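Side-chain contacts in plasmid stabilization system (Mesorhizobium opportunistum, PDB 5CEG), which is probably the toxin of a type II toxin-antitoxin system of the ParE/RelE family, thought to be held inactive by its partner antitoxin: residues B[41-44]-B[45-48]; B[50-53]-B[54-58]. All blocks are in the same frame, centred on the assembly; numbering follows the deposited sequence. Where two conformers were deposited one is given.

Interaction 1. Residues B[41-44]-B[45-48]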
ATOM      1  N   ILE B  41       7.728 -19.034  24.422  1.00 16.06           N
ATOM      2  CA  ILE B  41       8.849 -19.929  24.218  0.51 14.84           C
ATOM      3  C   ILE B  41       8.464 -21.109  23.306  1.00 14.75           C
ATOM      4  O   ILE B  41       9.281 -21.605  22.532  1.00 14.39           O
ATOM      5  CB  ILE B  41       9.390 -20.417  25.595  0.51 18.92           C
ATOM      6  CG1 ILE B  41      10.833 -20.908  25.479  0.51 20.38           C
ATOM      7  CG2 ILE B  41       8.451 -21.426  26.245  0.51 21.69           C
ATOM      8  CD1 ILE B  41      11.821 -19.798  25.221  0.51 22.80           C
ATOM      9  N   ARG B  42       7.207 -21.549  23.372  1.00 14.05           N
ATOM     10  CA  ARG B  42       6.781 -22.632  22.495  1.00 15.56           C
ATOM     11  C   ARG B  42       6.842 -22.207  21.028  1.00 13.49           C
ATOM     12  O   ARG B  42       7.239 -22.984  20.170  1.00 13.74           O
ATOM     13  CB  ARG B  42       5.370 -23.112  22.850  1.00 16.13           C
ATOM     14  CG  ARG B  42       5.268 -23.778  24.225  1.00 22.93           C
ATOM     15  CD  ARG B  42       6.014 -25.121  24.320  1.00 27.56           C
ATOM     16  NE  ARG B  42       7.462 -24.985  24.493  1.00 27.42           N
ATOM     17  CZ  ARG B  42       8.063 -24.760  25.660  1.00 31.19           C
ATOM     18  NH1 ARG B  42       9.386 -24.653  25.722  1.00 35.08           N
ATOM     19  NH2 ARG B  42       7.348 -24.630  26.766  1.00 27.91           N
ATOM     20  N   ALA B  43       6.472 -20.962  20.745  1.00 14.66           N
ATOM     21  CA  ALA B  43       6.578 -20.461  19.379  1.00 13.47           C
ATOM     22  C   ALA B  43       8.031 -20.348  18.936  1.00 12.64           C
ATOM     23  O   ALA B  43       8.351 -20.626  17.779  1.00 13.68           O
ATOM     24  CB  ALA B  43       5.887 -19.103  19.248  1.00 13.96           C
ATOM     25  N   ALA B  44       8.904 -19.936  19.851  1.00 11.56           N
ATOM     26  CA  ALA B  44      10.320 -19.841  19.534  1.00 11.40           C
ATOM     27  C   ALA B  44      10.852 -21.228  19.173  1.00 13.98           C
ATOM     28  O   ALA B  44      11.519 -21.412  18.152  1.00 12.33           O
ATOM     29  CB  ALA B  44      11.097 -19.247  20.706  1.00 11.34           C
ATOM     30  N   ASP B  45      10.519 -22.214  19.999  1.00 13.28           N
ATOM     31  CA  ASP B  45      10.913 -23.584  19.706  1.00 12.31           C
ATOM     32  C   ASP B  45      10.386 -24.085  18.362  1.00 12.16           C
ATOM     33  O   ASP B  45      11.113 -24.764  17.637  1.00 13.15           O
ATOM     34  CB  ASP B  45      10.439 -24.532  20.814  1.00 13.27           C
ATOM     35  CG  ASP B  45      11.306 -24.466  22.051  1.00 18.37           C
ATOM     36  OD1 ASP B  45      12.499 -24.102  21.943  1.00 19.75           O
ATOM     37  OD2 ASP B  45      10.790 -24.801  23.135  1.00 18.98           O
ATOM     38  N   ARG B  46       9.141 -23.751  18.019  1.00 13.04           N
ATOM     39  CA  ARG B  46       8.580 -24.197  16.744  1.00 13.87           C
ATOM     40  C   ARG B  46       9.317 -23.577  15.560  1.00 14.02           C
ATOM     41  O   ARG B  46       9.566 -24.262  14.573  1.00 13.73           O
ATOM     42  CB  ARG B  46       7.084 -23.888  16.658  1.00 18.36           C
ATOM     43  CG  ARG B  46       6.224 -24.801  17.537  1.00 26.99           C
ATOM     44  CD  ARG B  46       4.735 -24.679  17.205  1.00 29.02           C
ATOM     45  NE  ARG B  46       4.215 -23.331  17.435  1.00 31.74           N
ATOM     46  CZ  ARG B  46       3.704 -22.909  18.591  1.00 30.37           C
ATOM     47  NH1 ARG B  46       3.649 -23.727  19.633  1.00 38.55           N
ATOM     48  NH2 ARG B  46       3.252 -21.667  18.706  1.00 32.73           N
ATOM     49  N   TYR B  47       9.686 -22.298  15.655  1.00 12.66           N
ATOM     50  CA  TYR B  47      10.444 -21.678  14.566  1.00 11.75           C
ATOM     51  C   TYR B  47      11.792 -22.383  14.390  1.00 13.61           C
ATOM     52  O   TYR B  47      12.236 -22.601  13.259  1.00 12.35           O
ATOM     53  CB  TYR B  47      10.670 -20.176  14.805  1.00 10.57           C
ATOM     54  CG  TYR B  47       9.462 -19.287  14.588  1.00 13.46           C
ATOM     55  CD1 TYR B  47       8.571 -19.518  13.552  1.00 16.67           C
ATOM     56  CD2 TYR B  47       9.233 -18.202  15.419  1.00 14.43           C
ATOM     57  CE1 TYR B  47       7.466 -18.680  13.356  1.00 15.06           C
ATOM     58  CE2 TYR B  47       8.134 -17.375  15.247  1.00 15.11           C
ATOM     59  CZ  TYR B  47       7.262 -17.615  14.215  1.00 14.17           C
ATOM     60  OH  TYR B  47       6.178 -16.781  14.044  1.00 20.58           O
ATOM     61  N   TYR B  48      12.447 -22.749  15.495  1.00 11.36           N
ATOM     62  CA  TYR B  48      13.696 -23.504  15.375  1.00 10.40           C
ATOM     63  C   TYR B  48      13.458 -24.895  14.779  1.00 13.40           C
ATOM     64  O   TYR B  48      14.262 -25.366  13.981  1.00 13.90           O
ATOM     65  CB  TYR B  48      14.414 -23.636  16.726  1.00 11.41           C
ATOM     66  CG  TYR B  48      15.415 -22.535  17.031  1.00 12.08           C
ATOM     67  CD1 TYR B  48      15.365 -21.308  16.370  1.00 10.26           C
ATOM     68  CD2 TYR B  48      16.404 -22.722  17.993  1.00 13.84           C
ATOM     69  CE1 TYR B  48      16.284 -20.300  16.658  1.00 11.28           C
ATOM     70  CE2 TYR B  48      17.314 -21.726  18.290  1.00 11.79           C
ATOM     71  CZ  TYR B  48      17.254 -20.513  17.612  1.00 13.16           C
ATOM     72  OH  TYR B  48      18.165 -19.524  17.917  1.00 12.30           O
TER
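Two sharp bends, chi2 at -67° and chi3 at 79°, curl the Arg-42 side chain back and bring its NH1 up to the carboxylate of Asp-45, three residues on. Both residues lie in the opening turns of helix 41-60, the second arm of the helical hairpin that this toxin fold packs against its sheet. NH1 donates to Asp-45 OD2 at 2.9 Å, with an N-H...O angle of 172°. The acceptor lies in the guanidinium plane, and the two flat groups are nearly coplanar. NH1 is the one donor of this salt bridge, since NE stays 3.6 Å from the same Asp-45 OD2, and the pair is therefore joined by a single straight bond. The side chains run side by side and point the same way. Asp-45 has further partners: OD1 bonds Tyr-33 OH on helix 23-37, and both oxygens form salt bridges with basic side-chain groups of another protein's chain, probably the antitoxin. The positive charge gathered here would be expected to favour the ionised carboxylate.

Arg-46 behaves differently. Its chain is folded at chi3, which brings one face of the guanidinium over the preceding turn, where Arg-42 O and Ala-43 CA lie near the rim of that face; NH2 comes within 3.6 Å of Ala-43 CA. Separately, NH1 approaches Arg-42 CB to 3.7 Å, and Arg-46 CG rests 3.4 Å from Arg-42 O. Underneath, the regular i to i+4 backbone bonds continue, among them Asp-45 N to Ile-41 O at 2.9 Å and Tyr-47 N to Ala-43 O at 3.0 Å. Tyr-47 meets Phe-83 edge-to-face, and its hydroxyl bonds an acidic side chain of another protein chain. At the near end of the same ring, CD2 approaches Ala-43 O to 3.5 Å.

Interaction 2. Residues B[50-53]-B[54-58]; sequences QLEA and RALQL
Glu-52 O accepts the backbone N-H of Leu-56 at 3.0 Å, an ordinary alpha-helical i to i+4 bond in the middle of helix 41-60, which packs on the sheet of the ParE/RelE-type fold. The side chain of Leu-56 crowds the same oxygen: with its CG beside the backbone N, that carbon is carried to 3.3 Å from Glu-52 O. One turn apart, the two side chains then run alongside each other in the same direction. They meet through aliphatic carbons, Glu-52 CG to Leu-56 CD1 at 4.1 Å, a loose van der Waals contact that does not involve the carboxylate.

Another side of the helix carries the polar cluster. Arg-54 CG stands opposite the backbone N across the CA-CB bond (chi1 -163°), and a bend at chi2 (65°) turns the chain so that its guanidinium lies beside the amide of Gln-57. NH1 donates to Gln-57 OE1 at 3.0 Å, the N-H...O angle being 163°, with the oxygen essentially in the guanidinium plane at its edge. The group is gripped further by backbone carbonyls: NE bonds Val-79 O of strand 76-80, NH1 also bonds Arg-63 O of the second subunit, and NH2 bonds Gly-65 O of that subunit. Bonds from all three nitrogens fix the rotation of this buried group and tie the helix both to its own sheet and to the subunit interface. Leu-51, by contrast, packs on Phe-83 and Leu-85 of strand 83-90.

Ala-55 CB makes the usual helical contact with the preceding turn, 3.5 Å from Leu-51 O. Ala-53 O accepts Gln-57 N at 3.1 Å, and Gln-57 CG rests 3.5 Å from that same oxygen.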
ATOM      1  N   GLN B  50      11.215 -25.682  12.616  1.00 12.85           N
ATOM      2  CA  GLN B  50      10.935 -25.488  11.198  1.00 13.28           C
ATOM      3  C   GLN B  50      12.187 -25.086  10.424  1.00 12.99           C
ATOM      4  O   GLN B  50      12.421 -25.565   9.306  1.00 13.90           O
ATOM      5  CB  GLN B  50       9.832 -24.437  11.020  1.00 13.65           C
ATOM      6  CG  GLN B  50       8.490 -24.943  11.566  1.00 15.99           C
ATOM      7  CD  GLN B  50       7.452 -23.854  11.772  1.00 28.81           C
ATOM      8  OE1 GLN B  50       7.637 -22.708  11.365  1.00 26.03           O
ATOM      9  NE2 GLN B  50       6.351 -24.210  12.425  1.00 45.54           N
ATOM     10  N   LEU B  51      12.994 -24.214  11.019  1.00 11.67           N
ATOM     11  CA  LEU B  51      14.197 -23.747  10.336  1.00 11.74           C
ATOM     12  C   LEU B  51      15.232 -24.867  10.248  1.00 15.72           C
ATOM     13  O   LEU B  51      15.895 -25.019   9.224  1.00 13.84           O
ATOM     14  CB  LEU B  51      14.771 -22.518  11.043  1.00 12.76           C
ATOM     15  CG  LEU B  51      13.949 -21.243  10.840  1.00  9.83           C
ATOM     16  CD1 LEU B  51      14.302 -20.208  11.894  1.00 12.29           C
ATOM     17  CD2 LEU B  51      14.178 -20.673   9.424  1.00 13.01           C
ATOM     18  N   GLU B  52      15.361 -25.657  11.312  1.00 14.31           N
ATOM     19  CA  GLU B  52      16.265 -26.806  11.279  1.00 17.81           C
ATOM     20  C   GLU B  52      15.815 -27.810  10.217  1.00 16.01           C
ATOM     21  O   GLU B  52      16.638 -28.337   9.460  1.00 16.02           O
ATOM     22  CB  GLU B  52      16.342 -27.486  12.649  1.00 18.73           C
ATOM     23  CG  GLU B  52      17.315 -28.662  12.664  1.00 22.54           C
ATOM     24  CD  GLU B  52      17.384 -29.360  14.008  1.00 28.13           C
ATOM     25  OE1 GLU B  52      16.421 -29.257  14.802  1.00 37.11           O
ATOM     26  OE2 GLU B  52      18.406 -30.026  14.263  1.00 35.86           O
ATOM     27  N   ALA B  53      14.510 -28.049  10.139  1.00 15.57           N
ATOM     28  CA  ALA B  53      13.991 -28.989   9.145  1.00 14.49           C
ATOM     29  C   ALA B  53      14.288 -28.507   7.730  1.00 15.82           C
ATOM     30  O   ALA B  53      14.672 -29.290   6.864  1.00 16.07           O
ATOM     31  CB  ALA B  53      12.488 -29.201   9.332  1.00 16.04           C
ATOM     32  N   ARG B  54      14.115 -27.213   7.485  1.00 12.93           N
ATOM     33  CA  ARG B  54      14.343 -26.683   6.146  1.00 13.84           C
ATOM     34  C   ARG B  54      15.833 -26.772   5.793  1.00 17.01           C
ATOM     35  O   ARG B  54      16.188 -27.071   4.653  1.00 15.31           O
ATOM     36  CB  ARG B  54      13.848 -25.230   6.039  1.00 16.14           C
ATOM     37  CG  ARG B  54      13.646 -24.714   4.601  1.00 19.43           C
ATOM     38  CD  ARG B  54      12.523 -25.461   3.866  1.00 18.33           C
ATOM     39  NE  ARG B  54      11.899 -24.648   2.816  1.00 19.07           N
ATOM     40  CZ  ARG B  54      11.331 -25.140   1.714  1.00 20.64           C
ATOM     41  NH1 ARG B  54      11.306 -26.453   1.508  1.00 19.98           N
ATOM     42  NH2 ARG B  54      10.772 -24.317   0.825  1.00 18.40           N
ATOM     43  N   ALA B  55      16.702 -26.515   6.765  1.00 15.74           N
ATOM     44  CA  ALA B  55      18.145 -26.589   6.520  1.00 16.67           C
ATOM     45  C   ALA B  55      18.601 -28.025   6.243  1.00 18.24           C
ATOM     46  O   ALA B  55      19.504 -28.243   5.437  1.00 18.58           O
ATOM     47  CB  ALA B  55      18.918 -26.003   7.698  1.00 19.91           C
ATOM     48  N   LEU B  56      17.986 -28.990   6.918  1.00 19.08           N
ATOM     49  CA  LEU B  56      18.290 -30.408   6.704  1.00 18.14           C
ATOM     50  C   LEU B  56      17.881 -30.827   5.303  1.00 18.90           C
ATOM     51  O   LEU B  56      18.601 -31.575   4.646  1.00 17.25           O
ATOM     52  CB  LEU B  56      17.588 -31.287   7.745  1.00 21.20           C
ATOM     53  CG  LEU B  56      18.125 -31.239   9.177  1.00 25.60           C
ATOM     54  CD1 LEU B  56      17.155 -31.927  10.128  1.00 28.33           C
ATOM     55  CD2 LEU B  56      19.502 -31.883   9.256  1.00 33.04           C
ATOM     56  N   GLN B  57      16.726 -30.348   4.840  1.00 17.39           N
ATOM     57  CA  GLN B  57      16.321 -30.583   3.456  1.00 16.76           C
ATOM     58  C   GLN B  57      17.354 -30.046   2.483  1.00 15.39           C
ATOM     59  O   GLN B  57      17.683 -30.671   1.473  1.00 14.16           O
ATOM     60  CB  GLN B  57      14.980 -29.911   3.143  1.00 18.77           C
ATOM     61  CG  GLN B  57      13.754 -30.574   3.696  1.00 24.10           C
ATOM     62  CD  GLN B  57      12.504 -29.901   3.168  1.00 26.63           C
ATOM     63  OE1 GLN B  57      12.442 -28.675   3.083  1.00 22.62           O
ATOM     64  NE2 GLN B  57      11.513 -30.696   2.786  1.00 32.60           N
ATOM     65  N   LEU B  58      17.842 -28.849   2.783  1.00 14.67           N
ATOM     66  CA  LEU B  58      18.760 -28.164   1.895  1.00 13.89           C
ATOM     67  C   LEU B  58      20.091 -28.906   1.802  1.00 16.67           C
ATOM     68  O   LEU B  58      20.703 -28.968   0.743  1.00 17.75           O
ATOM     69  CB  LEU B  58      18.963 -26.727   2.376  1.00 16.84           C
ATOM     70  CG  LEU B  58      19.801 -25.802   1.506  1.00 18.03           C
ATOM     71  CD1 LEU B  58      19.252 -25.733   0.084  1.00 16.16           C
ATOM     72  CD2 LEU B  58      19.833 -24.415   2.144  1.00 16.91           C
TER

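Interactions 1 and 2 occupy successive parts of one helix, 41-60, with centres about 14 Å apart, and interaction 1 closes before interaction 2 opens. They share no touch beyond adjoining in the sequence. Residues 41-48 form the outer end, about 16 Å from the centre of the chain, where the helix packs on helix 23-37 and meets chains of another protein. Residues 50-58 lie about 8 Å from that centre, over strands 76-80 and 83-90, and reach the second subunit. The outer part thus carries most of the contacts to the other protein, consistent with antitoxin binding, and the inner part most of those to the sheet and those identified to the second toxin copy.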